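Local structure of putative phosphohydrolase (Shewanella amazonensis, 3M1T) at residues C117-L120 with A121-G125; S33-K36 with A37-K41. The protein is a putative phosphohydrolase with an HDOD domain, probably acting in signal transduction, though its substrate and activity remain to be established. All blocks are in the same frame, centred on the assembly; numbering follows the deposited sequence. Where two conformers were deposited one is given.

Contact 1 (C117-L120 with A121-G125); sequences CQEL and AKRLG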
loop_
_atom_site.group_PDB
_atom_site.type_symbol
_atom_site.label_atom_id
_atom_site.label_comp_id
_atom_site.label_asym_id
_atom_site.label_seq_id
_atom_site.Cartn_x
_atom_site.Cartn_y
_atom_site.Cartn_z
ATOM N N CYS A 117 -6.606 -1.154 6.282
ATOM C CA CYS A 117 -5.915 -2.400 6.590
ATOM C C CYS A 117 -5.386 -2.453 8.049
ATOM O O CYS A 117 -5.429 -3.465 8.721
ATOM C CB CYS A 117 -4.715 -2.564 5.652
ATOM S SG CYS A 117 -5.124 -3.028 3.975
ATOM N N GLN A 118 -4.818 -1.353 8.506
ATOM C CA GLN A 118 -4.311 -1.259 9.857
ATOM C C GLN A 118 -5.377 -1.581 10.913
ATOM O O GLN A 118 -5.096 -2.243 11.919
ATOM C CB GLN A 118 -3.742 0.147 10.072
ATOM C CG GLN A 118 -2.891 0.297 11.297
ATOM C CD GLN A 118 -2.190 1.650 11.351
ATOM O OE1 GLN A 118 -2.836 2.700 11.282
ATOM N NE2 GLN A 118 -0.854 1.626 11.477
ATOM N N GLU A 119 -6.591 -1.072 10.697
ATOM C CA GLU A 119 -7.722 -1.337 11.567
ATOM C C GLU A 119 -8.131 -2.814 11.492
ATOM O O GLU A 119 -8.420 -3.440 12.504
ATOM C CB GLU A 119 -8.915 -0.473 11.149
ATOM C CG GLU A 119 -10.180 -0.719 11.963
ATOM C CD GLU A 119 -10.024 -0.490 13.465
ATOM O OE1 GLU A 119 -9.178 0.360 13.867
ATOM O OE2 GLU A 119 -10.797 -1.119 14.223
ATOM N N LEU A 120 -8.163 -3.358 10.282
ATOM C CA LEU A 120 -8.474 -4.789 10.141
ATOM C C LEU A 120 -7.466 -5.649 10.905
ATOM O O LEU A 120 -7.839 -6.625 11.551
ATOM C CB LEU A 120 -8.517 -5.208 8.665
ATOM C CG LEU A 120 -9.486 -4.456 7.773
ATOM C CD1 LEU A 120 -9.445 -4.936 6.319
ATOM C CD2 LEU A 120 -10.931 -4.494 8.313
ATOM N N ALA A 121 -6.175 -5.303 10.796
ATOM C CA ALA A 121 -5.117 -6.036 11.500
ATOM C C ALA A 121 -5.289 -6.017 13.016
ATOM O O ALA A 121 -5.058 -7.010 13.725
ATOM C CB ALA A 121 -3.727 -5.439 11.138
ATOM N N LYS A 122 -5.669 -4.855 13.523
ATOM C CA LYS A 122 -5.945 -4.718 14.949
ATOM C C LYS A 122 -6.993 -5.711 15.377
ATOM O O LYS A 122 -6.853 -6.372 16.421
ATOM C CB LYS A 122 -6.404 -3.312 15.256
ATOM C CG LYS A 122 -5.244 -2.344 15.384
ATOM C CD LYS A 122 -5.696 -0.913 15.564
ATOM C CE LYS A 122 -4.568 0.062 15.188
ATOM N NZ LYS A 122 -4.889 1.427 15.697
ATOM N N ARG A 123 -8.050 -5.821 14.567
ATOM C CA ARG A 123 -9.131 -6.764 14.822
ATOM C C ARG A 123 -8.761 -8.233 14.670
ATOM O O ARG A 123 -9.276 -9.085 15.405
ATOM C CB ARG A 123 -10.336 -6.417 13.935
ATOM C CG ARG A 123 -11.038 -5.111 14.393
ATOM C CD ARG A 123 -11.946 -4.475 13.340
ATOM N NE ARG A 123 -12.546 -3.298 13.940
ATOM C CZ ARG A 123 -13.684 -3.249 14.624
ATOM N NH1 ARG A 123 -14.455 -4.321 14.748
ATOM N NH2 ARG A 123 -14.054 -2.104 15.194
ATOM N N LEU A 124 -7.892 -8.527 13.710
ATOM C CA LEU A 124 -7.435 -9.883 13.470
ATOM C C LEU A 124 -6.296 -10.286 14.419
ATOM O O LEU A 124 -5.935 -11.453 14.484
ATOM C CB LEU A 124 -6.937 -10.014 12.019
ATOM C CG LEU A 124 -7.997 -9.829 10.934
ATOM C CD1 LEU A 124 -7.391 -9.578 9.558
ATOM C CD2 LEU A 124 -9.009 -11.035 10.889
ATOM N N GLY A 125 -5.746 -9.345 15.169
ATOM C CA GLY A 125 -4.628 -9.630 16.046
ATOM C C GLY A 125 -3.278 -9.756 15.337
ATOM O O GLY A 125 -2.353 -10.345 15.880
HETATM O O HOH W 1 -7.054 1.718 13.444
#

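Contact 2 (S33-K36 with A37-K41); sequences STVK and AVSEK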
loop_
_atom_site.group_PDB
_atom_site.type_symbol
_atom_site.label_atom_id
_atom_site.label_comp_id
_atom_site.label_asym_id
_atom_site.label_seq_id
_atom_site.Cartn_x
_atom_site.Cartn_y
_atom_site.Cartn_z
ATOM N N SER A 33 16.934 -2.115 14.907
ATOM C CA SER A 33 17.607 -0.807 14.816
ATOM C C SER A 33 17.225 0.074 15.981
ATOM O O SER A 33 16.061 0.101 16.377
ATOM C CB SER A 33 17.227 -0.057 13.528
ATOM O OG SER A 33 17.608 -0.786 12.384
ATOM N N THR A 34 18.212 0.800 16.490
ATOM C CA THR A 34 18.033 1.725 17.608
ATOM C C THR A 34 17.378 3.023 17.172
ATOM O O THR A 34 17.357 3.356 15.975
ATOM C CB THR A 34 19.347 2.087 18.272
ATOM O OG1 THR A 34 20.212 2.770 17.347
ATOM C CG2 THR A 34 20.052 0.826 18.837
ATOM N N VAL A 35 16.833 3.745 18.143
ATOM C CA VAL A 35 16.268 5.078 17.889
ATOM C C VAL A 35 17.331 6.020 17.318
ATOM O O VAL A 35 17.056 6.782 16.385
ATOM C CB VAL A 35 15.648 5.656 19.166
ATOM C CG1 VAL A 35 15.296 7.148 19.000
ATOM C CG2 VAL A 35 14.410 4.844 19.527
ATOM N N LYS A 36 18.534 5.955 17.885
ATOM C CA LYS A 36 19.692 6.705 17.388
ATOM C C LYS A 36 19.960 6.404 15.912
ATOM O O LYS A 36 20.167 7.315 15.112
ATOM C CB LYS A 36 20.936 6.336 18.201
ATOM C CG LYS A 36 22.130 7.205 17.974
ATOM C CD LYS A 36 23.194 6.962 19.047
ATOM C CE LYS A 36 24.383 7.896 18.883
ATOM N NZ LYS A 36 25.267 7.912 20.123
ATOM N N ALA A 37 19.964 5.122 15.560
ATOM C CA ALA A 37 20.310 4.716 14.215
ATOM C C ALA A 37 19.310 5.286 13.223
ATOM O O ALA A 37 19.695 5.795 12.151
ATOM C CB ALA A 37 20.347 3.232 14.101
ATOM N N VAL A 38 18.032 5.172 13.560
ATOM C CA VAL A 38 16.959 5.664 12.675
ATOM C C VAL A 38 17.016 7.195 12.566
ATOM O O VAL A 38 16.967 7.758 11.447
ATOM C CB VAL A 38 15.552 5.236 13.153
ATOM C CG1 VAL A 38 14.492 5.971 12.348
ATOM C CG2 VAL A 38 15.361 3.696 13.014
ATOM N N SER A 39 17.149 7.862 13.729
ATOM C CA SER A 39 17.223 9.339 13.767
ATOM C C SER A 39 18.436 9.871 13.028
ATOM O O SER A 39 18.301 10.804 12.215
ATOM C CB SER A 39 17.218 9.850 15.207
ATOM O OG SER A 39 16.093 9.283 15.870
ATOM N N GLU A 40 19.598 9.271 13.270
ATOM C CA GLU A 40 20.791 9.720 12.573
ATOM C C GLU A 40 20.631 9.551 11.054
ATOM O O GLU A 40 20.966 10.472 10.313
ATOM C CB GLU A 40 22.044 9.030 13.085
ATOM C CG GLU A 40 22.397 9.544 14.468
ATOM C CD GLU A 40 23.691 8.998 15.027
ATOM O OE1 GLU A 40 24.300 8.073 14.423
ATOM O OE2 GLU A 40 24.084 9.518 16.104
ATOM N N LYS A 41 20.113 8.410 10.607
ATOM C CA LYS A 41 20.034 8.173 9.155
ATOM C C LYS A 41 19.122 9.230 8.514
ATOM O O LYS A 41 19.445 9.789 7.471
ATOM C CB LYS A 41 19.537 6.758 8.892
ATOM C CG LYS A 41 19.733 6.285 7.465
ATOM C CD LYS A 41 21.186 6.085 7.148
ATOM C CE LYS A 41 21.433 5.511 5.753
ATOM N NZ LYS A 41 22.866 5.157 5.453
#

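Contact 1 (C117-L120 with A121-G125)
Glu119 and Arg123 are joined by a salt bridge one helical turn apart. Glu119 OE2 takes the NE hydrogen of Arg123 at 2.8 Å, with an N-H...O angle of 157°. The oxygen uses its anti lone pair and lies near the guanidinium plane, so the arginine is met at its edge, while the carboxylate plane is turned 55° against it. Two torsions of Glu119 account for the reach: CG stands anti to the backbone N (chi1 177°), and a bend at chi2 swings the carboxylate along the helix toward Arg123. The other oxygen has separate duties. Glu119 OE1 accepts from a water at 2.6 Å, and that water accepts in turn from Lys122 NZ at 3.1 Å, linking the lysine to the carboxylate indirectly; OE1 is also salt-bridged to Lys259.

The backbone bonds follow the i to i+4 pattern of the last turns of helix 103-124 in the HDOD region. Ala121 N donates to Cys117 O at 2.9 Å, and Leu124 N to Leu120 O, also at 2.9 Å. Gly125 then leaves helical geometry with positive phi.

Side-chain carbons also lie against carbonyl oxygens of the preceding turn. The extended Lys122 chain passes alongside Gln118 O, with Lys122 CG 3.5 Å from that oxygen, and Leu124 CG approaches Leu120 O at 3.3 Å. Apolar packing joins Leu120 to Met220 and Leu124 to Met217 of helix 213-227.

Contact 2 (S33-K36 with A37-K41)
Lys36 overlaps Glu40 along its aliphatic chain, the two side chains lying side by side and pointing the same way. The carboxylate meets methylenes: Glu40 OE2 is 3.2 Å from Lys36 CE and 3.6 Å from Lys36 CG. The ammonium group is farther off, with Lys36 NZ 4.5 Å from Glu40 OE2, which is beyond a salt bridge; the opposite charges probably still attract. Both chains are extended beyond CG and run alongside one another.

Ser39 turns its hydroxyl back onto the preceding turn. Ser39 OG sits beside the backbone N (chi1 -53°), from where it donates to Val35 O at 2.7 Å. Val35 O also accepts from Ser39 N at 2.9 Å, and the two donors arrive from opposite faces of the carbonyl plane, the hydroxyl 38° out of it. Val35 O is thus gripped twice by a single residue.

The stretch is the N-terminal end of helix 35-43, in the HDOD region, with Thr34 as its N-cap. Thr34 OG1 accepts from Ala37 N at 3.0 Å, the bond bending to 150° at the hydrogen, and so satisfies one of the amides that the first turn leaves without a helical carbonyl. OG1 lies between the backbone N and the carbonyl carbon, which faces it toward that amide. Thr34 O then receives Val38 N at 3.1 Å, starting the i to i+4 series.

On the inner side, Val38 CG2 packs on Ser33 CB at 4.2 Å. Val38 also touches Val27 and Val28 of helix 19-29, while Val35 and Ser39 both rest on Val74 of helix 70-77.

Overall arrangement
From the N terminus the chain reaches contact 2 first, just after helix 19-29, and contact 1 only at the end of helix 103-124. They follow in series, neither nesting nor crossing, and both belong to the HDOD domain. Each is local to one helix, with its two segments directly adjoining, so neither closes a loop. Contact 2 is at a helix start, on the surface, and borders helices 19-29, 70-77 and 79-94. Contact 1, partly buried, is at a helix end and meets helices 128-137, 213-227 and 256-263. Their centres are 27 Å apart and their nearest atoms about 16 Å, without touching.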